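Local coordinates for lipoprotein (Clostridioides difficile, PDB 7RAG) that binds the CwlD amidase and allosterically activates it during spore formation, at the interface of chains A and B. Coordinates in Å, arbitrary orientation; residue numbers count along the deposited sequence, not the author numbering. Chains: chain A/B, Lipoprotein.

The interface of chains A and B. Residues chain A 104-105, 168, 171-173; chain B 22, 25-27.
A:Glu172 and B:Ser26 pair backbone to backbone in an antiparallel strand-to-strand interface, an instance of a short C-terminal strand joining two copies of one protein by adding to the partner's sheet. Strand 171-173 of chain A lies along the start of strand 24-33 of chain B; two-fold symmetry repeats the junction with the chains swapped, and together the two junctions probably help hold the lipoprotein pair in the deposited assembly with two other protein chains, although this pairing may be particular to the crystal. The amide N of A:Glu172 donates to the carbonyl O of B:Ser26 at 3.0 Å, almost straight at 171°, and the amide N of B:Ser26 returns a bond of 2.9 Å to the carbonyl O of A:Glu172, more bent at 153°. Alternation along the strands then sorts the side chains. A:Glu172 and B:Ser26 point to one side, whereas A:Phe171, A:Tyr173, B:Tyr25 and B:Cys27 gather on the other as a largely apolar, mainly aromatic layer. B:Tyr25 is its centre: with CG placed between the backbone N and the carbonyl carbon (chi1 82°), its ring runs out beneath A:Phe171 and A:Phe104. A:Phe171 crosses it obliquely, bringing CE1 to 3.6 Å from CD2 of B:Tyr25. A:Phe104 meets the tyrosine tip to tip, its CZ 3.8 Å above the same face of the B:Tyr25 ring that A:Phe171 approaches and displaced toward the rim, over the phenol end. A:Ile105 runs alongside, pointing the other way, and its terminal methyl CD1 comes to the rim of the ring, 3.6 Å from CE1 of B:Tyr25. At one flank, the thiol SG of B:Cys27 meets the ring of A:Tyr168 at its edge, in the ring plane, 3.7 Å from CD1. At the other, B:Met22, modelled as selenomethionine, crosses A:Tyr173 at about a right angle; its chain bends at the last torsion, and the terminal methyl CE rests over one face of the phenol ring, 3.7 Å from CG of A:Tyr173.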
loop_
_atom_site.group_PDB
_atom_site.type_symbol
_atom_site.label_atom_id
_atom_site.label_comp_id
_atom_site.label_asym_id
_atom_site.label_seq_id
_atom_site.Cartn_x
_atom_site.Cartn_y
_atom_site.Cartn_z
ATOM N N PHE A 104 8.032 -19.766 -8.940
ATOM C CA PHE A 104 7.906 -21.215 -8.936
ATOM C C PHE A 104 7.284 -21.782 -7.674
ATOM O O PHE A 104 6.639 -22.829 -7.759
ATOM C CB PHE A 104 9.272 -21.885 -9.140
ATOM C CG PHE A 104 10.277 -21.513 -8.108
ATOM C CD1 PHE A 104 10.469 -22.315 -6.995
ATOM C CD2 PHE A 104 11.021 -20.354 -8.240
ATOM C CE1 PHE A 104 11.386 -21.982 -6.034
ATOM C CE2 PHE A 104 11.954 -20.003 -7.276
ATOM C CZ PHE A 104 12.133 -20.822 -6.165
ATOM N N ILE A 105 7.461 -21.150 -6.510
ATOM C CA ILE A 105 6.761 -21.642 -5.329
ATOM C C ILE A 105 5.270 -21.500 -5.558
ATOM O O ILE A 105 4.806 -20.515 -6.154
ATOM C CB ILE A 105 7.148 -20.894 -4.041
ATOM C CG1 ILE A 105 8.653 -20.684 -3.910
ATOM C CG2 ILE A 105 6.615 -21.662 -2.825
ATOM C CD1 ILE A 105 9.032 -19.991 -2.598
ATOM N N TYR A 168 18.444 -19.410 -13.073
ATOM C CA TYR A 168 18.587 -18.991 -11.681
ATOM C C TYR A 168 20.046 -19.112 -11.235
ATOM O O TYR A 168 20.610 -20.207 -11.255
ATOM C CB TYR A 168 17.688 -19.839 -10.782
ATOM C CG TYR A 168 16.208 -19.731 -11.072
ATOM C CD1 TYR A 168 15.400 -18.824 -10.382
ATOM C CD2 TYR A 168 15.609 -20.552 -12.026
ATOM C CE1 TYR A 168 14.039 -18.733 -10.652
ATOM C CE2 TYR A 168 14.253 -20.482 -12.296
ATOM C CZ TYR A 168 13.473 -19.571 -11.608
ATOM O OH TYR A 168 12.132 -19.506 -11.897
ATOM N N PHE A 171 21.351 -18.859 -5.870
ATOM C CA PHE A 171 20.118 -19.118 -5.130
ATOM C C PHE A 171 20.416 -19.402 -3.662
ATOM O O PHE A 171 21.104 -20.374 -3.340
ATOM C CB PHE A 171 19.357 -20.294 -5.729
ATOM C CG PHE A 171 17.952 -20.397 -5.233
ATOM C CD1 PHE A 171 16.920 -19.736 -5.889
ATOM C CD2 PHE A 171 17.655 -21.118 -4.086
ATOM C CE1 PHE A 171 15.622 -19.815 -5.427
ATOM C CE2 PHE A 171 16.354 -21.200 -3.616
ATOM C CZ PHE A 171 15.337 -20.548 -4.289
ATOM N N GLU A 172 19.868 -18.588 -2.771
ATOM C CA GLU A 172 19.972 -18.833 -1.341
ATOM C C GLU A 172 18.584 -18.739 -0.719
ATOM O O GLU A 172 17.726 -18.007 -1.216
ATOM C CB GLU A 172 20.943 -17.833 -0.686
ATOM C CG GLU A 172 20.466 -16.388 -0.754
ATOM C CD GLU A 172 21.576 -15.374 -0.509
ATOM O OE1 GLU A 172 22.759 -15.711 -0.761
ATOM O OE2 GLU A 172 21.262 -14.239 -0.070
ATOM N N TYR A 173 18.363 -19.495 0.360
ATOM C CA TYR A 173 17.087 -19.470 1.065
ATOM C C TYR A 173 17.301 -19.644 2.566
ATOM O O TYR A 173 18.356 -20.092 3.022
ATOM C CB TYR A 173 16.116 -20.550 0.552
ATOM C CG TYR A 173 16.602 -21.948 0.789
ATOM C CD1 TYR A 173 16.301 -22.628 1.966
ATOM C CD2 TYR A 173 17.384 -22.587 -0.153
ATOM C CE1 TYR A 173 16.769 -23.913 2.187
ATOM C CE2 TYR A 173 17.852 -23.861 0.052
ATOM C CZ TYR A 173 17.550 -24.527 1.221
ATOM O OH TYR A 173 18.047 -25.808 1.412
HETATM N N MSE B 22 10.396 -22.634 3.116
HETATM C CA MSE B 22 11.126 -21.437 2.783
HETATM C C MSE B 22 10.409 -20.234 3.375
HETATM O O MSE B 22 9.212 -20.096 3.195
HETATM C CB MSE B 22 11.212 -21.327 1.264
HETATM C CG MSE B 22 12.536 -20.927 0.695
HETATM SE SE MSE B 22 12.628 -21.538 -1.181
HETATM C CE MSE B 22 13.541 -23.259 -0.886
ATOM N N TYR B 25 13.940 -16.226 0.180
ATOM C CA TYR B 25 14.906 -16.675 -0.808
ATOM C C TYR B 25 15.330 -15.486 -1.639
ATOM O O TYR B 25 14.665 -14.452 -1.677
ATOM C CB TYR B 25 14.389 -17.843 -1.677
ATOM C CG TYR B 25 13.503 -17.531 -2.866
ATOM C CD1 TYR B 25 12.174 -17.939 -2.891
ATOM C CD2 TYR B 25 14.004 -16.898 -3.996
ATOM C CE1 TYR B 25 11.358 -17.685 -3.971
ATOM C CE2 TYR B 25 13.194 -16.637 -5.076
ATOM C CZ TYR B 25 11.870 -17.035 -5.053
ATOM O OH TYR B 25 11.071 -16.777 -6.131
ATOM N N SER B 26 16.473 -15.636 -2.284
ATOM C CA SER B 26 16.990 -14.557 -3.100
ATOM C C SER B 26 17.857 -15.163 -4.177
ATOM O O SER B 26 18.620 -16.096 -3.917
ATOM C CB SER B 26 17.804 -13.563 -2.276
ATOM O OG SER B 26 17.827 -12.300 -2.919
ATOM N N CYS B 27 17.751 -14.620 -5.379
ATOM C CA CYS B 27 18.557 -15.144 -6.467
ATOM C C CYS B 27 18.683 -14.092 -7.545
ATOM O O CYS B 27 17.970 -13.085 -7.558
ATOM C CB CYS B 27 17.973 -16.433 -7.045
ATOM S SG CYS B 27 16.416 -16.235 -7.916
#